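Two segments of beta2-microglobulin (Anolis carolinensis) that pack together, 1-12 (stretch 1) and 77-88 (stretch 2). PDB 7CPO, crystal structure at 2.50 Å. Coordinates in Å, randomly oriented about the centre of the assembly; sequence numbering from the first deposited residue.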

# COMPACT_ATOMS: atom_id res chain seq x y z
N THR B 1 -2.00 -13.36 14.42
CA THR B 1 -1.90 -11.93 14.67
C THR B 1 -0.53 -11.38 14.32
O THR B 1 -0.41 -10.27 13.81
CB THR B 1 -2.21 -11.58 16.13
OG1 THR B 1 -3.39 -12.28 16.55
CG2 THR B 1 -2.43 -10.08 16.27
N GLN B 2 0.52 -12.15 14.61
CA GLN B 2 1.81 -11.93 14.00
C GLN B 2 1.78 -12.51 12.59
O GLN B 2 1.26 -13.60 12.38
CB GLN B 2 2.93 -12.58 14.80
CG GLN B 2 3.26 -11.89 16.10
CD GLN B 2 4.71 -12.05 16.47
OE1 GLN B 2 5.40 -11.08 16.78
NE2 GLN B 2 5.20 -13.29 16.43
N LYS B 3 2.31 -11.75 11.64
CA LYS B 3 2.28 -12.17 10.25
C LYS B 3 3.62 -11.85 9.60
O LYS B 3 4.18 -10.78 9.81
CB LYS B 3 1.13 -11.49 9.49
CG LYS B 3 -0.24 -11.93 9.98
CD LYS B 3 -1.32 -10.90 9.69
CE LYS B 3 -2.62 -11.21 10.42
NZ LYS B 3 -3.80 -10.70 9.66
N ALA B 4 4.12 -12.79 8.83
CA ALA B 4 5.43 -12.65 8.24
C ALA B 4 5.34 -11.86 6.94
O ALA B 4 4.31 -11.87 6.27
CB ALA B 4 6.05 -14.02 7.98
N PRO B 5 6.40 -11.16 6.57
CA PRO B 5 6.37 -10.39 5.32
C PRO B 5 6.41 -11.28 4.08
O PRO B 5 7.15 -12.26 4.01
CB PRO B 5 7.63 -9.52 5.42
CG PRO B 5 8.48 -10.15 6.46
CD PRO B 5 7.52 -10.75 7.44
N SER B 6 5.58 -10.92 3.10
CA SER B 6 5.76 -11.34 1.71
C SER B 6 6.60 -10.28 1.01
O SER B 6 6.26 -9.09 1.04
CB SER B 6 4.42 -11.49 1.00
OG SER B 6 3.66 -12.54 1.58
N VAL B 7 7.69 -10.71 0.38
CA VAL B 7 8.73 -9.81 -0.09
C VAL B 7 8.99 -10.06 -1.57
O VAL B 7 8.80 -11.17 -2.08
CB VAL B 7 10.01 -10.00 0.76
CG1 VAL B 7 11.19 -9.11 0.26
CG2 VAL B 7 9.70 -9.72 2.21
N GLN B 8 9.39 -9.00 -2.28
CA GLN B 8 9.66 -9.08 -3.71
C GLN B 8 10.72 -8.04 -4.06
O GLN B 8 10.67 -6.91 -3.57
CB GLN B 8 8.38 -8.85 -4.50
CG GLN B 8 8.52 -8.85 -6.00
CD GLN B 8 7.26 -9.33 -6.68
OE1 GLN B 8 6.95 -10.53 -6.64
NE2 GLN B 8 6.52 -8.41 -7.31
N VAL B 9 11.67 -8.43 -4.89
CA VAL B 9 12.75 -7.56 -5.35
C VAL B 9 12.69 -7.45 -6.87
O VAL B 9 12.35 -8.41 -7.56
CB VAL B 9 14.13 -8.07 -4.89
CG1 VAL B 9 14.19 -8.12 -3.37
CG2 VAL B 9 14.43 -9.45 -5.51
N TYR B 10 13.00 -6.26 -7.39
CA TYR B 10 12.87 -6.03 -8.82
C TYR B 10 13.56 -4.72 -9.19
O TYR B 10 13.79 -3.86 -8.32
CB TYR B 10 11.39 -5.98 -9.26
CG TYR B 10 10.54 -5.09 -8.36
CD1 TYR B 10 10.20 -3.80 -8.75
CD2 TYR B 10 10.10 -5.54 -7.12
CE1 TYR B 10 9.43 -2.98 -7.92
CE2 TYR B 10 9.36 -4.73 -6.28
CZ TYR B 10 9.02 -3.45 -6.69
OH TYR B 10 8.26 -2.67 -5.85
N PHE B 11 13.90 -4.58 -10.47
CA PHE B 11 14.31 -3.35 -11.11
C PHE B 11 13.11 -2.69 -11.78
O PHE B 11 12.15 -3.36 -12.15
CB PHE B 11 15.36 -3.60 -12.19
CG PHE B 11 16.74 -3.90 -11.67
CD1 PHE B 11 17.27 -3.20 -10.61
CD2 PHE B 11 17.51 -4.87 -12.29
CE1 PHE B 11 18.54 -3.48 -10.16
CE2 PHE B 11 18.77 -5.15 -11.84
CZ PHE B 11 19.29 -4.46 -10.77
N ARG B 12 13.20 -1.37 -11.99
CA ARG B 12 12.16 -0.68 -12.74
C ARG B 12 12.15 -1.13 -14.20
O ARG B 12 11.08 -1.35 -14.78
CB ARG B 12 12.34 0.84 -12.64
CG ARG B 12 11.56 1.64 -13.69
CD ARG B 12 10.05 1.53 -13.46
NE ARG B 12 9.26 2.33 -14.40
CZ ARG B 12 8.88 1.90 -15.60
NH1 ARG B 12 9.23 0.69 -15.99
NH2 ARG B 12 8.17 2.66 -16.40
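Stretch 2 77-88: EFACKVEHITLP

Stretch 2 runs against stretch 1 nearly antiparallel: the N-to-C directions of strands 6-11 and 78-83 make an angle of 155°, and their axes approach to 7.8 Å. No hydrogen bond joins the two stretches, so the contact rests on van der Waals packing, in which side chains of stretch 2 also meet backbone atoms of stretch 1 near its start. The register follows from the nearest CA pairs, V9 with C80 at 7.1 Å, V7 with V82 at 8.2 Å and, beyond the strands, A4 with T86 at 5.3 Å.

Extended phi/psi values throughout 78-83 make the side chains alternate. The CA-to-CB bonds of F78, C80 and V82 point toward stretch 1, those of A79, K81 and E83 away. F78, chi1 -59° (m) and chi2 -83°, presents a ring face to the edge of F11: the planes meet at 78°, the centroids lie 5.2 Å apart, and F11 CZ is 3.5 Å from F78 CD2. The CA-to-CB bond of F11 points sideways to stretch 2, yet its m rotamer (-75°) brings the ring end nearer. C80 (t) sets its CB 3.5 Å from V9 CG1. V82, also t, packs against two residues: CG2 lies 3.9 Å from V7 CG1, and CG1 3.9 Å from P5 CG and 4.4 Å from V7 CG2.

A type I turn spans H84 to L87, closed by L87 N donating to H84 O at 2.7 Å. T86 in p (62°) and H84 in t (-173°) bring T86 OG1 and H84 ND1 to 2.9 Å, a hydrogen bond whose donor the geometry leaves open. This pair faces the start of stretch 1: T86 OG1 is 3.1 Å from A4 CA, and H84 ND1 is 3.5 Å from P5 CD. The CA-to-CB bond of L87 points sideways to stretch 1, but its m,t conformation carries CD1 to 4.0 Å from P5 CG. At the exposed margin, I85 CG1 lies 3.1 Å from Q2 OE1, and its chi2 of 96° falls between wells.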

# COMPACT_ATOMS: atom_id res chain seq x y z
N GLU B 77 25.86 -8.27 -7.97
CA GLU B 77 24.65 -8.93 -7.50
C GLU B 77 23.84 -8.04 -6.55
O GLU B 77 24.41 -7.37 -5.68
CB GLU B 77 24.98 -10.24 -6.77
CG GLU B 77 25.05 -11.46 -7.68
CD GLU B 77 26.10 -12.46 -7.25
OE1 GLU B 77 26.66 -13.16 -8.13
OE2 GLU B 77 26.38 -12.53 -6.02
N PHE B 78 22.52 -8.06 -6.70
CA PHE B 78 21.61 -7.24 -5.91
C PHE B 78 20.68 -8.11 -5.08
O PHE B 78 20.14 -9.11 -5.57
CB PHE B 78 20.80 -6.33 -6.82
CG PHE B 78 21.63 -5.41 -7.64
CD1 PHE B 78 22.09 -4.22 -7.11
CD2 PHE B 78 21.98 -5.75 -8.94
CE1 PHE B 78 22.87 -3.38 -7.86
CE2 PHE B 78 22.75 -4.90 -9.70
CZ PHE B 78 23.20 -3.71 -9.16
N ALA B 79 20.47 -7.71 -3.83
CA ALA B 79 19.64 -8.48 -2.92
C ALA B 79 19.05 -7.57 -1.85
O ALA B 79 19.36 -6.38 -1.76
CB ALA B 79 20.43 -9.64 -2.30
N CYS B 80 18.20 -8.16 -1.02
CA CYS B 80 17.45 -7.42 -0.03
C CYS B 80 17.42 -8.23 1.26
O CYS B 80 17.06 -9.41 1.24
CB CYS B 80 16.03 -7.11 -0.53
SG CYS B 80 14.94 -6.47 0.76
N LYS B 81 17.79 -7.61 2.36
CA LYS B 81 17.80 -8.26 3.67
C LYS B 81 16.63 -7.73 4.48
O LYS B 81 16.57 -6.54 4.79
CB LYS B 81 19.12 -8.01 4.38
CG LYS B 81 19.28 -8.68 5.73
CD LYS B 81 20.57 -8.20 6.39
CE LYS B 81 20.55 -8.37 7.90
NZ LYS B 81 21.82 -7.87 8.53
N VAL B 82 15.70 -8.62 4.83
CA VAL B 82 14.49 -8.29 5.59
C VAL B 82 14.61 -8.90 6.98
O VAL B 82 14.81 -10.11 7.11
CB VAL B 82 13.23 -8.80 4.88
CG1 VAL B 82 11.99 -8.53 5.74
CG2 VAL B 82 13.09 -8.19 3.49
N GLU B 83 14.47 -8.07 8.01
CA GLU B 83 14.41 -8.52 9.39
C GLU B 83 13.05 -8.17 9.98
O GLU B 83 12.56 -7.04 9.81
CB GLU B 83 15.51 -7.88 10.22
CG GLU B 83 16.86 -7.96 9.58
CD GLU B 83 17.83 -6.98 10.19
OE1 GLU B 83 18.21 -6.01 9.51
OE2 GLU B 83 18.17 -7.18 11.37
N HIS B 84 12.44 -9.12 10.70
CA HIS B 84 11.10 -8.93 11.25
C HIS B 84 10.89 -9.90 12.40
O HIS B 84 11.48 -10.98 12.44
CB HIS B 84 10.02 -9.13 10.18
CG HIS B 84 8.64 -8.79 10.65
ND1 HIS B 84 7.64 -9.74 10.79
CD2 HIS B 84 8.08 -7.61 11.02
CE1 HIS B 84 6.54 -9.15 11.22
NE2 HIS B 84 6.78 -7.86 11.36
N ILE B 85 9.98 -9.51 13.31
CA ILE B 85 9.71 -10.28 14.53
C ILE B 85 9.32 -11.72 14.22
O ILE B 85 9.55 -12.61 15.05
CB ILE B 85 8.61 -9.57 15.35
CG1 ILE B 85 8.43 -10.24 16.71
CG2 ILE B 85 7.32 -9.57 14.58
CD1 ILE B 85 9.19 -9.55 17.80
N THR B 86 8.72 -11.98 13.06
CA THR B 86 8.34 -13.33 12.66
C THR B 86 9.48 -14.10 12.02
O THR B 86 9.33 -15.29 11.75
CB THR B 86 7.17 -13.28 11.69
OG1 THR B 86 7.57 -12.58 10.50
CG2 THR B 86 5.97 -12.60 12.33
N LEU B 87 10.61 -13.45 11.74
CA LEU B 87 11.72 -14.09 11.05
C LEU B 87 12.85 -14.33 12.04
O LEU B 87 13.58 -13.38 12.38
CB LEU B 87 12.20 -13.23 9.87
CG LEU B 87 11.15 -12.95 8.80
CD1 LEU B 87 11.77 -12.21 7.61
CD2 LEU B 87 10.46 -14.23 8.37
N PRO B 88 13.04 -15.56 12.52
CA PRO B 88 14.08 -15.80 13.54
C PRO B 88 15.48 -15.43 13.07
O PRO B 88 16.27 -14.88 13.86
CB PRO B 88 13.94 -17.30 13.83
CG PRO B 88 12.52 -17.65 13.40
CD PRO B 88 12.25 -16.77 12.22